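Local coordinates for protein alpha-L-arabinosidase (Xanthomonas axonopodis pv. citri, PDB 6D25) that probably cleaves alpha-L-arabinofuranosyl side groups from arabinoxylans as a trimeric GH51 arabinofuranosidase, coping with internal di-substitutions, at residues K402-A407 and S432-K437. Residues are numbered along the deposited sequence; the frame is centred on the assembly and turned at random.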
loop_
_atom_site.group_PDB
_atom_site.type_symbol
_atom_site.label_atom_id
_atom_site.label_comp_id
_atom_site.label_asym_id
_atom_site.label_seq_id
_atom_site.Cartn_x
_atom_site.Cartn_y
_atom_site.Cartn_z
ATOM N N LYS A 402 3.422 -42.989 -1.376
ATOM C CA LYS A 402 4.825 -42.605 -1.119
ATOM C C LYS A 402 5.778 -42.926 -2.287
ATOM O O LYS A 402 6.673 -42.146 -2.548
ATOM C CB LYS A 402 5.397 -43.327 0.094
ATOM C CG LYS A 402 5.558 -42.462 1.300
ATOM C CD LYS A 402 6.036 -43.246 2.517
ATOM C CE LYS A 402 7.531 -43.369 2.540
ATOM N NZ LYS A 402 7.965 -43.726 3.904
ATOM N N PRO A 403 5.621 -44.083 -2.961
ATOM C CA PRO A 403 6.506 -44.358 -4.086
ATOM C C PRO A 403 6.409 -43.343 -5.246
ATOM O O PRO A 403 7.319 -43.285 -6.062
ATOM C CB PRO A 403 6.063 -45.744 -4.571
ATOM C CG PRO A 403 5.415 -46.389 -3.343
ATOM C CD PRO A 403 4.755 -45.222 -2.658
ATOM N N TYR A 404 5.341 -42.544 -5.310
ATOM C CA TYR A 404 5.209 -41.488 -6.301
ATOM C C TYR A 404 6.170 -40.316 -6.032
ATOM O O TYR A 404 6.392 -39.510 -6.932
ATOM C CB TYR A 404 3.774 -40.967 -6.354
ATOM C CG TYR A 404 2.797 -41.811 -7.142
ATOM C CD1 TYR A 404 2.732 -43.177 -6.994
ATOM C CD2 TYR A 404 1.935 -41.220 -8.048
ATOM C CE1 TYR A 404 1.853 -43.953 -7.742
ATOM C CE2 TYR A 404 1.035 -41.969 -8.797
ATOM C CZ TYR A 404 0.999 -43.345 -8.651
ATOM O OH TYR A 404 0.109 -44.088 -9.378
ATOM N N GLN A 405 6.750 -40.200 -4.829
ATOM C CA GLN A 405 7.577 -39.048 -4.493
ATOM C C GLN A 405 8.847 -39.041 -5.356
ATOM O O GLN A 405 9.673 -39.940 -5.247
ATOM C CB GLN A 405 7.967 -39.073 -3.005
ATOM C CG GLN A 405 6.755 -38.825 -2.116
ATOM C CD GLN A 405 7.129 -38.528 -0.691
ATOM O OE1 GLN A 405 8.267 -38.143 -0.411
ATOM N NE2 GLN A 405 6.156 -38.632 0.220
ATOM N N ASP A 406 8.947 -38.046 -6.254
ATOM C CA ASP A 406 10.079 -37.898 -7.166
ATOM C C ASP A 406 10.185 -39.091 -8.124
ATOM O O ASP A 406 11.267 -39.408 -8.610
ATOM C CB ASP A 406 11.379 -37.599 -6.403
ATOM C CG ASP A 406 11.407 -36.184 -5.808
ATOM O OD1 ASP A 406 10.643 -35.287 -6.305
ATOM O OD2 ASP A 406 12.197 -35.984 -4.846
ATOM N N ALA A 407 9.072 -39.725 -8.396
ATOM C CA ALA A 407 9.023 -40.838 -9.350
ATOM C C ALA A 407 8.940 -40.261 -10.763
ATOM O O ALA A 407 8.911 -39.024 -10.955
ATOM C CB ALA A 407 7.827 -41.725 -9.068
ATOM N N SER A 432 -3.371 -44.276 -12.124
ATOM C CA SER A 432 -2.162 -43.650 -12.588
ATOM C C SER A 432 -1.021 -44.644 -12.347
ATOM O O SER A 432 -1.215 -45.669 -11.690
ATOM C CB SER A 432 -1.911 -42.327 -11.862
ATOM O OG SER A 432 -1.713 -42.556 -10.471
ATOM N N ALA A 433 0.166 -44.353 -12.885
ATOM C CA ALA A 433 1.302 -45.241 -12.700
ATOM C C ALA A 433 2.601 -44.422 -12.690
ATOM O O ALA A 433 2.661 -43.339 -13.308
ATOM C CB ALA A 433 1.302 -46.291 -13.774
ATOM N N VAL A 434 3.619 -44.971 -12.034
ATOM C CA VAL A 434 4.951 -44.381 -12.034
ATOM C C VAL A 434 6.012 -45.489 -12.067
ATOM O O VAL A 434 5.753 -46.664 -11.753
ATOM C CB VAL A 434 5.184 -43.503 -10.798
ATOM C CG1 VAL A 434 4.197 -42.335 -10.748
ATOM C CG2 VAL A 434 5.152 -44.334 -9.505
ATOM N N LYS A 435 7.216 -45.079 -12.440
ATOM C CA LYS A 435 8.426 -45.807 -12.097
ATOM C C LYS A 435 9.115 -45.074 -10.938
ATOM O O LYS A 435 9.494 -43.923 -11.065
ATOM C CB LYS A 435 9.383 -45.922 -13.274
ATOM C CG LYS A 435 10.627 -46.753 -12.946
ATOM C CD LYS A 435 11.400 -47.212 -14.141
ATOM C CE LYS A 435 12.583 -48.020 -13.692
ATOM N NZ LYS A 435 13.354 -48.528 -14.839
ATOM N N ALA A 436 9.192 -45.744 -9.797
ATOM C CA ALA A 436 9.673 -45.112 -8.590
ATOM C C ALA A 436 11.210 -45.058 -8.593
ATOM O O ALA A 436 11.873 -45.782 -9.312
ATOM C CB ALA A 436 9.132 -45.859 -7.395
ATOM N N LYS A 437 11.765 -44.279 -7.678
ATOM C CA LYS A 437 13.217 -44.217 -7.515
ATOM C C LYS A 437 13.768 -45.564 -7.038
ATOM O O LYS A 437 14.917 -45.836 -7.318
ATOM C CB LYS A 437 13.622 -43.158 -6.496
ATOM C CG LYS A 437 13.404 -41.742 -6.985
ATOM C CD LYS A 437 13.693 -40.758 -5.907
ATOM C CE LYS A 437 15.175 -40.525 -5.787
ATOM N NZ LYS A 437 15.483 -39.843 -4.500
HETATM O O HOH W 1 9.918 -42.544 -6.085
HETATM O O HOH W 2 13.357 -37.719 -3.476
#
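With CG anti to its carbonyl carbon (chi1 -80°), Tyr404 lays its ring along strand 424-435, and Val434, whose CG1 is likewise anti to the carbonyl carbon (chi1 -61°), sets that methyl over the ring. A type II beta turn from Tyr404 to Ala407 here leads from the short 3-10 segment 402-404 into strand 407-421 of the C-terminal beta domain, and strand 424-435 pairs antiparallel with strand 407-421 by backbone hydrogen bonds, forming a beta hairpin. Val434 CG1 makes a CH-pi contact 3.7 Å from the ring centroid, close to the ring normal, while its other methyl, CG2, lies over the CD1 side of the same ring at 3.7 Å from CD1. At the far end of the tyrosine, OH donates a 2.6 Å hydrogen bond to Ser432 OG, which sits at the ring edge in its plane. That serine oxygen is also hydrogen-bonded to Asp357 OD1 of helix 346-361, so the buried hydroxyl pair ties the turn and the strand to a helix. Tyr401 meets the Tyr404 ring edge-to-face. Closer to the strand's end, the methyl of Ala407 packs on Val434 CB at 3.6 Å, and Ala436 CB touches Pro403 O at 3.4 Å. Where the strand gives way to loop, water takes over the bridging: one molecule donates to Pro403 O and Gln405 O and accepts from Lys437 N, joining three backbone groups across the contact. Lys437 runs its aliphatic chain past Asp406, CD lying 3.9 Å from Asp406 CB. Asp406 OD2 makes its salt bridge with Arg46, while Lys437 NZ stays 5.1 Å from that oxygen; a second water, its O 2.5 Å from Asp406 OD2, donates to that oxygen and accepts from Lys437 NZ.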